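Local coordinates for protein-tyrosine-phosphatase PTP1 (Arabidopsis thaliana, PDB 6KRW), which removes phosphate from phosphotyrosine in proteins, including the MAP kinase MPK6, and with MKP1 represses salicylic acid and camalexin biosynthesis, at residues 133-138 and 199-204. Sequence-based numbering, arbitrary orientation.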
loop_
_atom_site.group_PDB
_atom_site.type_symbol
_atom_site.label_atom_id
_atom_site.label_comp_id
_atom_site.label_asym_id
_atom_site.label_seq_id
_atom_site.Cartn_x
_atom_site.Cartn_y
_atom_site.Cartn_z
ATOM N N VAL A 133 0.436 0.634 6.422
ATOM C CA VAL A 133 -0.991 0.801 6.103
ATOM C C VAL A 133 -1.579 -0.576 5.925
ATOM O O VAL A 133 -1.212 -1.294 4.963
ATOM C CB VAL A 133 -1.248 1.720 4.911
ATOM C CG1 VAL A 133 -2.717 1.846 4.611
ATOM C CG2 VAL A 133 -0.575 3.063 5.087
ATOM N N MET A 134 -2.497 -0.921 6.817
ATOM C CA MET A 134 -3.157 -2.234 6.803
ATOM C C MET A 134 -4.624 -2.047 6.441
ATOM O O MET A 134 -5.344 -1.386 7.224
ATOM C CB MET A 134 -3.042 -2.859 8.189
ATOM C CG MET A 134 -3.704 -4.188 8.289
ATOM S SD MET A 134 -3.358 -4.938 9.861
ATOM C CE MET A 134 -4.224 -6.475 9.607
ATOM N N LEU A 135 -5.111 -2.642 5.353
ATOM C CA LEU A 135 -6.455 -2.374 4.783
ATOM C C LEU A 135 -7.325 -3.620 4.865
ATOM O O LEU A 135 -8.201 -3.781 4.045
ATOM C CB LEU A 135 -6.282 -1.912 3.331
ATOM C CG LEU A 135 -5.424 -0.670 3.171
ATOM C CD1 LEU A 135 -5.101 -0.450 1.676
ATOM C CD2 LEU A 135 -6.075 0.559 3.774
ATOM N N THR A 136 -7.121 -4.447 5.879
ATOM C CA THR A 136 -7.924 -5.681 6.009
ATOM C C THR A 136 -8.148 -5.960 7.505
ATOM O O THR A 136 -7.347 -5.512 8.279
ATOM C CB THR A 136 -7.211 -6.880 5.372
ATOM O OG1 THR A 136 -7.978 -8.087 5.391
ATOM C CG2 THR A 136 -5.856 -7.151 5.982
ATOM N N ARG A 137 -9.171 -6.755 7.731
ATOM C CA ARG A 137 -9.331 -7.496 8.998
ATOM C C ARG A 137 -8.439 -8.728 8.959
ATOM O O ARG A 137 -8.073 -9.178 7.854
ATOM C CB ARG A 137 -10.792 -7.918 9.213
ATOM C CG ARG A 137 -11.762 -6.754 9.300
ATOM C CD ARG A 137 -13.173 -7.295 9.537
ATOM N NE ARG A 137 -14.145 -6.234 9.637
ATOM C CZ ARG A 137 -15.424 -6.448 10.007
ATOM N NH1 ARG A 137 -15.876 -7.686 10.128
ATOM N NH2 ARG A 137 -16.259 -5.433 10.163
ATOM N N LEU A 138 -8.133 -9.275 10.134
ATOM C CA LEU A 138 -7.451 -10.591 10.191
ATOM C C LEU A 138 -8.350 -11.671 9.579
ATOM O O LEU A 138 -7.838 -12.579 8.937
ATOM C CB LEU A 138 -7.061 -10.895 11.645
ATOM C CG LEU A 138 -6.103 -9.893 12.305
ATOM C CD1 LEU A 138 -5.888 -10.232 13.774
ATOM C CD2 LEU A 138 -4.768 -9.817 11.578
ATOM N N ILE A 199 -1.196 1.814 10.784
ATOM C CA ILE A 199 -2.564 2.337 10.545
ATOM C C ILE A 199 -3.411 1.195 10.014
ATOM O O ILE A 199 -3.130 0.711 8.916
ATOM C CB ILE A 199 -2.551 3.555 9.604
ATOM C CG1 ILE A 199 -1.588 4.642 10.073
ATOM C CG2 ILE A 199 -3.949 4.098 9.416
ATOM C CD1 ILE A 199 -1.429 5.787 9.084
ATOM N N GLN A 200 -4.430 0.796 10.763
ATOM C CA GLN A 200 -5.342 -0.276 10.330
ATOM C C GLN A 200 -6.736 0.279 10.036
ATOM O O GLN A 200 -7.277 0.999 10.897
ATOM C CB GLN A 200 -5.419 -1.399 11.358
ATOM C CG GLN A 200 -6.337 -2.512 10.872
ATOM C CD GLN A 200 -6.561 -3.641 11.842
ATOM O OE1 GLN A 200 -6.254 -3.543 13.031
ATOM N NE2 GLN A 200 -7.152 -4.706 11.333
ATOM N N TYR A 201 -7.307 -0.122 8.907
ATOM C CA TYR A 201 -8.668 0.225 8.443
ATOM C C TYR A 201 -9.497 -1.064 8.254
ATOM O O TYR A 201 -9.331 -1.740 7.260
ATOM C CB TYR A 201 -8.597 1.057 7.169
ATOM C CG TYR A 201 -9.937 1.487 6.650
ATOM C CD1 TYR A 201 -10.965 1.848 7.516
ATOM C CD2 TYR A 201 -10.180 1.567 5.298
ATOM C CE1 TYR A 201 -12.206 2.248 7.041
ATOM C CE2 TYR A 201 -11.403 1.976 4.805
ATOM C CZ TYR A 201 -12.417 2.330 5.671
ATOM O OH TYR A 201 -13.610 2.727 5.146
ATOM N N PRO A 202 -10.423 -1.545 9.193
ATOM C CA PRO A 202 -11.242 -2.827 9.082
ATOM C C PRO A 202 -12.569 -2.738 8.309
ATOM O O PRO A 202 -13.222 -3.750 8.172
ATOM C CB PRO A 202 -11.490 -3.127 10.575
ATOM C CG PRO A 202 -11.655 -1.749 11.184
ATOM C CD PRO A 202 -10.635 -0.883 10.481
ATOM N N GLU A 203 -12.815 -1.602 7.643
ATOM C CA GLU A 203 -14.156 -1.496 7.002
ATOM C C GLU A 203 -13.995 -1.392 5.490
ATOM O O GLU A 203 -14.796 -0.742 4.828
ATOM C CB GLU A 203 -14.934 -0.335 7.596
ATOM C CG GLU A 203 -15.340 -0.596 9.044
ATOM C CD GLU A 203 -15.966 -1.962 9.321
ATOM O OE1 GLU A 203 -15.526 -2.623 10.288
ATOM O OE2 GLU A 203 -16.912 -2.374 8.599
ATOM N N TRP A 204 -13.002 -2.088 4.966
ATOM C CA TRP A 204 -12.843 -2.182 3.496
ATOM C C TRP A 204 -12.913 -3.659 3.141
ATOM O O TRP A 204 -11.931 -4.387 3.293
ATOM C CB TRP A 204 -11.522 -1.555 3.073
ATOM C CG TRP A 204 -11.370 -1.324 1.599
ATOM C CD1 TRP A 204 -12.068 -1.901 0.589
ATOM C CD2 TRP A 204 -10.453 -0.417 0.983
ATOM N NE1 TRP A 204 -11.648 -1.425 -0.627
ATOM C CE2 TRP A 204 -10.680 -0.487 -0.416
ATOM C CE3 TRP A 204 -9.497 0.481 1.468
ATOM C CZ2 TRP A 204 -9.944 0.248 -1.336
ATOM C CZ3 TRP A 204 -8.775 1.217 0.549
ATOM C CH2 TRP A 204 -9.003 1.104 -0.823
#
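M134 and Q200 both set CG anti to the backbone N (chi1 179° and -178°) and then run extended; the parallel register puts them on the same face of the sheet, and these like torsions lay the two side chains alongside each other, M134 SD 4.0 Å from Q200 CG. The extension carries the Q200 amide along M134 to the turn that follows strand 131-134, where NE2 donates in the carbonyl plane to a lone pair of T136 O, 3.2 Å away. Beneath them the strands pair in parallel: M134 N gives a nearly straight bond to I199 O (2.7 Å), and Y201 N returns one to M134 O (2.9 Å). Beyond this pairing R137, extended from CG to NE, crosses P202 at about a right angle. Its NE bonds to P202 O at 3.0 Å, lying out of the carbonyl plane, while NH2 meets the syn side of E203 OE1 at 2.9 Å in a salt bridge, the carboxylate plane turned 64° from the guanidinium. An alanine in place of R137 would probably leave the E203 carboxylate without this mate and P202 O without this donor. On the buried side L135 CD2 packs obliquely against W204 CE3 (4.1 Å), beside the catalytic C237. The pairing thus leads into the WPD loop of classical tyrosine phosphatases, which opens with W204, its O bonded by R243 of the phosphate-binding P-loop. Helix 242-259 packs on L135 and W204, helix 214-223 touches I199, Y201 and W204, and strands 233-236 and 178-186 flank the pair.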